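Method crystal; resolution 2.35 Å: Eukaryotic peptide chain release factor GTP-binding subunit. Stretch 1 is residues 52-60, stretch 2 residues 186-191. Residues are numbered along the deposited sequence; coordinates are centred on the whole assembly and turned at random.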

# COMPACT_ATOMS: atom_id res chain seq x y z
N VAL A 52 25.49 9.80 8.96
CA VAL A 52 26.28 8.94 8.08
C VAL A 52 26.86 7.75 8.83
O VAL A 52 26.96 6.65 8.28
CB VAL A 52 27.50 9.67 7.44
CG1 VAL A 52 27.85 9.04 6.07
CG2 VAL A 52 27.28 11.18 7.30
N ASP A 53 27.27 7.99 10.07
CA ASP A 53 27.95 6.98 10.87
C ASP A 53 26.97 6.04 11.56
O ASP A 53 27.36 4.98 12.04
CB ASP A 53 28.84 7.66 11.92
CG ASP A 53 29.92 8.51 11.30
OD1 ASP A 53 30.44 8.14 10.21
OD2 ASP A 53 30.33 9.57 11.82
N ALA A 54 25.70 6.43 11.60
CA ALA A 54 24.65 5.62 12.20
C ALA A 54 24.29 4.41 11.31
O ALA A 54 23.62 3.47 11.75
CB ALA A 54 23.42 6.48 12.47
N GLY A 55 24.70 4.47 10.05
CA GLY A 55 24.59 3.34 9.15
C GLY A 55 23.35 3.33 8.28
O GLY A 55 22.93 2.27 7.86
N LYS A 56 22.78 4.49 7.98
CA LYS A 56 21.64 4.54 7.06
C LYS A 56 22.05 4.08 5.66
O LYS A 56 21.23 3.56 4.89
CB LYS A 56 21.03 5.95 6.98
CG LYS A 56 21.87 6.95 6.23
CD LYS A 56 21.23 8.32 6.21
CE LYS A 56 22.24 9.39 5.81
NZ LYS A 56 21.56 10.67 5.46
N SER A 57 23.32 4.29 5.33
CA SER A 57 23.86 3.96 4.02
C SER A 57 24.20 2.48 3.95
O SER A 57 24.00 1.86 2.90
CB SER A 57 25.09 4.83 3.70
OG SER A 57 25.06 6.09 4.38
N THR A 58 24.69 1.89 5.04
CA THR A 58 24.94 0.44 5.05
C THR A 58 23.65 -0.41 5.23
O THR A 58 23.65 -1.60 4.94
CB THR A 58 26.08 0.02 6.07
OG1 THR A 58 25.69 -1.14 6.83
CG2 THR A 58 26.35 1.09 7.13
N LEU A 59 22.56 0.22 5.69
CA LEU A 59 21.25 -0.42 5.75
C LEU A 59 20.64 -0.55 4.35
O LEU A 59 20.12 -1.60 3.99
CB LEU A 59 20.31 0.38 6.65
CG LEU A 59 18.94 -0.24 6.93
CD1 LEU A 59 19.06 -1.57 7.66
CD2 LEU A 59 18.10 0.72 7.72
N GLY A 60 20.69 0.53 3.58
CA GLY A 60 20.14 0.53 2.23
C GLY A 60 20.89 -0.44 1.33
O GLY A 60 20.30 -1.14 0.51
N VAL A 186 11.44 4.05 13.04
CA VAL A 186 12.70 4.34 13.68
C VAL A 186 13.43 3.02 13.86
O VAL A 186 12.98 2.13 14.59
CB VAL A 186 12.49 4.99 15.06
CG1 VAL A 186 13.82 5.12 15.81
CG2 VAL A 186 11.85 6.33 14.92
N VAL A 187 14.55 2.88 13.17
CA VAL A 187 15.34 1.66 13.18
C VAL A 187 16.54 1.84 14.15
O VAL A 187 17.38 2.71 13.96
CB VAL A 187 15.76 1.31 11.74
CG1 VAL A 187 16.97 0.49 11.68
CG2 VAL A 187 14.60 0.57 11.04
N ILE A 188 16.56 1.06 15.21
CA ILE A 188 17.65 1.08 16.17
C ILE A 188 18.72 0.12 15.64
O ILE A 188 18.57 -1.10 15.74
CB ILE A 188 17.17 0.65 17.58
CG1 ILE A 188 15.99 1.50 18.09
CG2 ILE A 188 18.33 0.71 18.58
CD1 ILE A 188 16.27 2.94 18.21
N ASN A 189 19.81 0.68 15.09
CA ASN A 189 20.84 -0.09 14.38
C ASN A 189 22.02 -0.46 15.29
O ASN A 189 22.11 0.02 16.42
CB ASN A 189 21.32 0.75 13.19
CG ASN A 189 22.15 -0.05 12.19
OD1 ASN A 189 23.01 0.50 11.51
ND2 ASN A 189 21.87 -1.34 12.08
N LYS A 190 22.90 -1.33 14.80
CA LYS A 190 24.11 -1.75 15.50
C LYS A 190 23.84 -2.53 16.79
O LYS A 190 24.62 -2.46 17.74
CB LYS A 190 25.03 -0.56 15.80
CG LYS A 190 25.24 0.38 14.61
CD LYS A 190 26.43 1.30 14.88
CE LYS A 190 26.91 2.02 13.63
NZ LYS A 190 27.60 3.29 14.01
N MET A 191 22.76 -3.31 16.81
CA MET A 191 22.41 -4.11 17.98
C MET A 191 23.44 -5.22 18.27
O MET A 191 23.54 -5.69 19.39
CB MET A 191 21.00 -4.70 17.82
CG MET A 191 19.86 -3.68 17.79
SD MET A 191 19.63 -2.70 19.29
CE MET A 191 19.40 -3.87 20.47

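A loop that leads into a helix often leaves backbone carbonyls without partners inside the segment, and side chains from a neighbouring strand can supply what is missing. The GTP-binding subunit of the eukaryotic release factor offers a compact example, in which residues more than a hundred positions apart in sequence bury 225 Å² between them.

The strand residues alternate, as extended chains do. Val-186 lies out of reach of the first stretch, whereas Val-187 points its CA-to-CB bond toward it and meets the helix through an apolar contact, with Val-187 CG1 4.1 Å from Leu-59 CD2. Leu-59 also points toward the strand, and its backbone is held in the first turn of the helix by the bond from Leu-59 N to Gly-55 O (3.0 Å). Ile-188 again falls out of reach.

Asn-189 restores the inward direction at the end of the strand, where its CA comes within 7.2 Å of that of Ala-54. Its side chain approaches the turn before the helix, and Gly-55 accommodates it: a CB on this residue would point toward the strand and clash with the Asn-189 side chain. The glycine is doubly suited to the site, since its phi/psi of 95/27 would also jam a CB against the carbonyl oxygen of Ala-54.

Past the strand, Lys-190 adopts a positive phi of 65°, and its CA-to-CB bond still points toward the first stretch. With chi2 to chi4 all t, the chain extends to the loop, bringing Lys-190 CE to 4.1 Å from Ala-54 O. Its amine donates a short hydrogen bond, Lys-190 NZ to Asp-53 O, of 2.6 Å. The acceptor is the backbone; the end of the Asp-53 side chain leads away. Met-191 takes no part. The contact passes from apolar packing against the helix to polar capture of the preceding loop.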